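Local coordinates for protein peptidoglycan D,D-transpeptidase FtsI (Yersinia pestis, PDB 6SYN) that probably cross-links septal peptidoglycan during cell division as a class B penicillin-binding protein, a D,D-transpeptidase whose active site binds beta-lactam antibiotics, at residues 180-185 with 504-509. Numbering follows the deposited sequence.
Sequences SVDERL and RTMNIE. With ACT (acetate ion), chain C.
An acetate ion, probably from the crystallisation liquor, sits at the edge of the Arg-184 guanidinium, and no direct hydrogen bond joins 180-185 to 504-509. Atom O of the acetate lies near the guanidinium plane, 3.3 Å from Arg-184 NH1, which donates a hydrogen bond to it; NH2 adds a weak, longer one. Asp-182 holds the neighbouring edge of the same plane, so that NH2 serves both carboxylates: Asp-182 OD2 accepts from Arg-184 NH2 at 2.8 Å through its syn lone pair, a salt bridge, while NE reaches OD1 only weakly. A bend at chi3 (-55°) curls the arginine back to this carboxylate. Asp-182 suits its place because, as N-cap of helix 183-199, it also takes the backbone N of Arg-184 on OD1, a weak capping bond; Asp-182 OD1 also forms a long, weak ion pair with Arg-25.

Helices 183-199 and 492-505 both belong to the transpeptidase domain, of the penicillin-binding protein and beta-lactamase fold, and here the start of the first meets the end of the second. A Schellman motif closes the latter, its C-prime residue Asn-507 at positive phi, a left-handed conformation that asparagine tolerates well.

Thr-505, in the last turn, lays its methyl CG2 over one guanidinium face, offset toward the rim and 3.2 Å from Arg-184 NH1. Beta-branching serves both needs: CG2 stands anti to the backbone N and faces the contact, while OG1 bonds back to Gly-501 O. Buried Leu-185 offers one methyl to each neighbour: CD2 meets Thr-505 CG2 at 3.7 Å, and CD1 lies 4.1 Å from Met-506 SD. Bends at chi2 and chi3 of the unbranched Met-506 bring that sulfur back to the leucine, and Met-506 also packs on Phe-471 of strand 471-478.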
loop_
_atom_site.group_PDB
_atom_site.type_symbol
_atom_site.label_atom_id
_atom_site.label_comp_id
_atom_site.label_asym_id
_atom_site.label_seq_id
_atom_site.Cartn_x
_atom_site.Cartn_y
_atom_site.Cartn_z
ATOM N N SER A 180 11.336 6.408 7.513
ATOM C CA SER A 180 11.973 5.096 7.228
ATOM C C SER A 180 11.988 4.829 5.712
ATOM O O SER A 180 12.766 3.969 5.277
ATOM C CB SER A 180 11.246 4.004 7.956
ATOM O OG SER A 180 9.982 3.778 7.358
ATOM N N VAL A 181 11.155 5.542 4.948
ATOM C CA VAL A 181 10.935 5.346 3.482
ATOM C C VAL A 181 12.176 5.810 2.702
ATOM O O VAL A 181 12.913 6.672 3.214
ATOM C CB VAL A 181 9.657 6.090 3.048
ATOM C CG1 VAL A 181 9.522 6.220 1.538
ATOM C CG2 VAL A 181 8.422 5.434 3.638
ATOM N N ASP A 182 12.403 5.244 1.512
ATOM C CA ASP A 182 13.489 5.651 0.575
ATOM C C ASP A 182 12.817 6.200 -0.690
ATOM O O ASP A 182 11.952 5.487 -1.240
ATOM C CB ASP A 182 14.453 4.485 0.316
ATOM C CG ASP A 182 15.668 4.832 -0.534
ATOM O OD1 ASP A 182 15.554 5.734 -1.384
ATOM O OD2 ASP A 182 16.727 4.195 -0.340
ATOM N N GLU A 183 13.166 7.426 -1.106
ATOM C CA GLU A 183 12.500 8.152 -2.228
ATOM C C GLU A 183 12.735 7.391 -3.541
ATOM O O GLU A 183 11.768 7.274 -4.319
ATOM C CB GLU A 183 12.968 9.612 -2.312
ATOM C CG GLU A 183 12.901 10.222 -3.712
ATOM C CD GLU A 183 11.507 10.335 -4.310
ATOM O OE1 GLU A 183 10.542 10.288 -3.530
ATOM O OE2 GLU A 183 11.383 10.462 -5.551
ATOM N N ARG A 184 13.963 6.913 -3.777
ATOM C CA ARG A 184 14.339 6.115 -4.976
ATOM C C ARG A 184 13.435 4.881 -5.076
ATOM O O ARG A 184 13.011 4.551 -6.205
ATOM C CB ARG A 184 15.793 5.634 -4.910
ATOM C CG ARG A 184 16.853 6.722 -5.021
ATOM C CD ARG A 184 18.242 6.175 -4.730
ATOM N NE ARG A 184 18.274 5.510 -3.430
ATOM C CZ ARG A 184 19.161 4.595 -3.033
ATOM N NH1 ARG A 184 20.138 4.192 -3.831
ATOM N NH2 ARG A 184 19.052 4.071 -1.823
ATOM N N LEU A 185 13.192 4.207 -3.948
ATOM C CA LEU A 185 12.443 2.923 -3.890
ATOM C C LEU A 185 10.937 3.209 -3.948
ATOM O O LEU A 185 10.220 2.417 -4.579
ATOM C CB LEU A 185 12.825 2.146 -2.623
ATOM C CG LEU A 185 14.301 1.774 -2.455
ATOM C CD1 LEU A 185 14.472 0.778 -1.319
ATOM C CD2 LEU A 185 14.905 1.201 -3.731
ATOM N N ARG A 504 18.927 -4.285 -6.898
ATOM C CA ARG A 504 20.017 -3.633 -7.674
ATOM C C ARG A 504 20.348 -2.259 -7.079
ATOM O O ARG A 504 21.548 -1.987 -6.875
ATOM C CB ARG A 504 19.638 -3.542 -9.157
ATOM C CG ARG A 504 19.841 -4.840 -9.927
ATOM C CD ARG A 504 21.255 -5.384 -9.796
ATOM N NE ARG A 504 21.628 -6.625 -10.478
ATOM C CZ ARG A 504 20.889 -7.366 -11.313
ATOM N NH1 ARG A 504 21.420 -8.466 -11.825
ATOM N NH2 ARG A 504 19.648 -7.051 -11.644
ATOM N N THR A 505 19.336 -1.427 -6.814
ATOM C CA THR A 505 19.491 -0.118 -6.126
ATOM C C THR A 505 20.280 -0.320 -4.828
ATOM O O THR A 505 21.245 0.421 -4.597
ATOM C CB THR A 505 18.137 0.521 -5.790
ATOM O OG1 THR A 505 17.362 0.655 -6.982
ATOM C CG2 THR A 505 18.285 1.873 -5.123
ATOM N N MET A 506 19.876 -1.313 -4.035
ATOM C CA MET A 506 20.414 -1.608 -2.681
ATOM C C MET A 506 21.680 -2.471 -2.777
ATOM O O MET A 506 22.155 -2.925 -1.713
ATOM C CB MET A 506 19.344 -2.323 -1.850
ATOM C CG MET A 506 18.103 -1.470 -1.635
ATOM S SD MET A 506 18.518 0.152 -0.937
ATOM C CE MET A 506 19.015 -0.335 0.711
ATOM N N ASN A 507 22.200 -2.677 -3.995
ATOM C CA ASN A 507 23.495 -3.343 -4.303
ATOM C C ASN A 507 23.569 -4.719 -3.633
ATOM O O ASN A 507 24.574 -4.971 -2.941
ATOM C CB ASN A 507 24.689 -2.496 -3.852
ATOM C CG ASN A 507 24.763 -1.132 -4.506
ATOM O OD1 ASN A 507 24.528 -0.994 -5.705
ATOM N ND2 ASN A 507 25.117 -0.123 -3.727
ATOM N N ILE A 508 22.567 -5.583 -3.829
ATOM C CA ILE A 508 22.517 -6.933 -3.183
ATOM C C ILE A 508 23.210 -7.954 -4.091
ATOM O O ILE A 508 22.832 -8.047 -5.272
ATOM C CB ILE A 508 21.074 -7.358 -2.848
ATOM C CG1 ILE A 508 20.343 -6.308 -2.006
ATOM C CG2 ILE A 508 21.062 -8.725 -2.176
ATOM C CD1 ILE A 508 20.976 -6.032 -0.656
ATOM N N GLU A 509 24.179 -8.691 -3.539
ATOM C CA GLU A 509 24.925 -9.771 -4.236
ATOM C C GLU A 509 23.910 -10.771 -4.785
ATOM O O GLU A 509 23.106 -11.313 -4.031
ATOM C CB GLU A 509 25.930 -10.436 -3.288
ATOM C CG GLU A 509 27.117 -11.081 -3.997
ATOM C CD GLU A 509 28.284 -10.151 -4.318
ATOM O OE1 GLU A 509 28.720 -9.406 -3.409
ATOM O OE2 GLU A 509 28.763 -10.175 -5.477
HETATM C C ACT C . 22.672 2.683 -1.628
HETATM O O ACT C . 21.804 1.934 -2.121
HETATM O OXT ACT C . 22.905 2.759 -0.404
HETATM C CH3 ACT C . 23.500 3.567 -2.580
#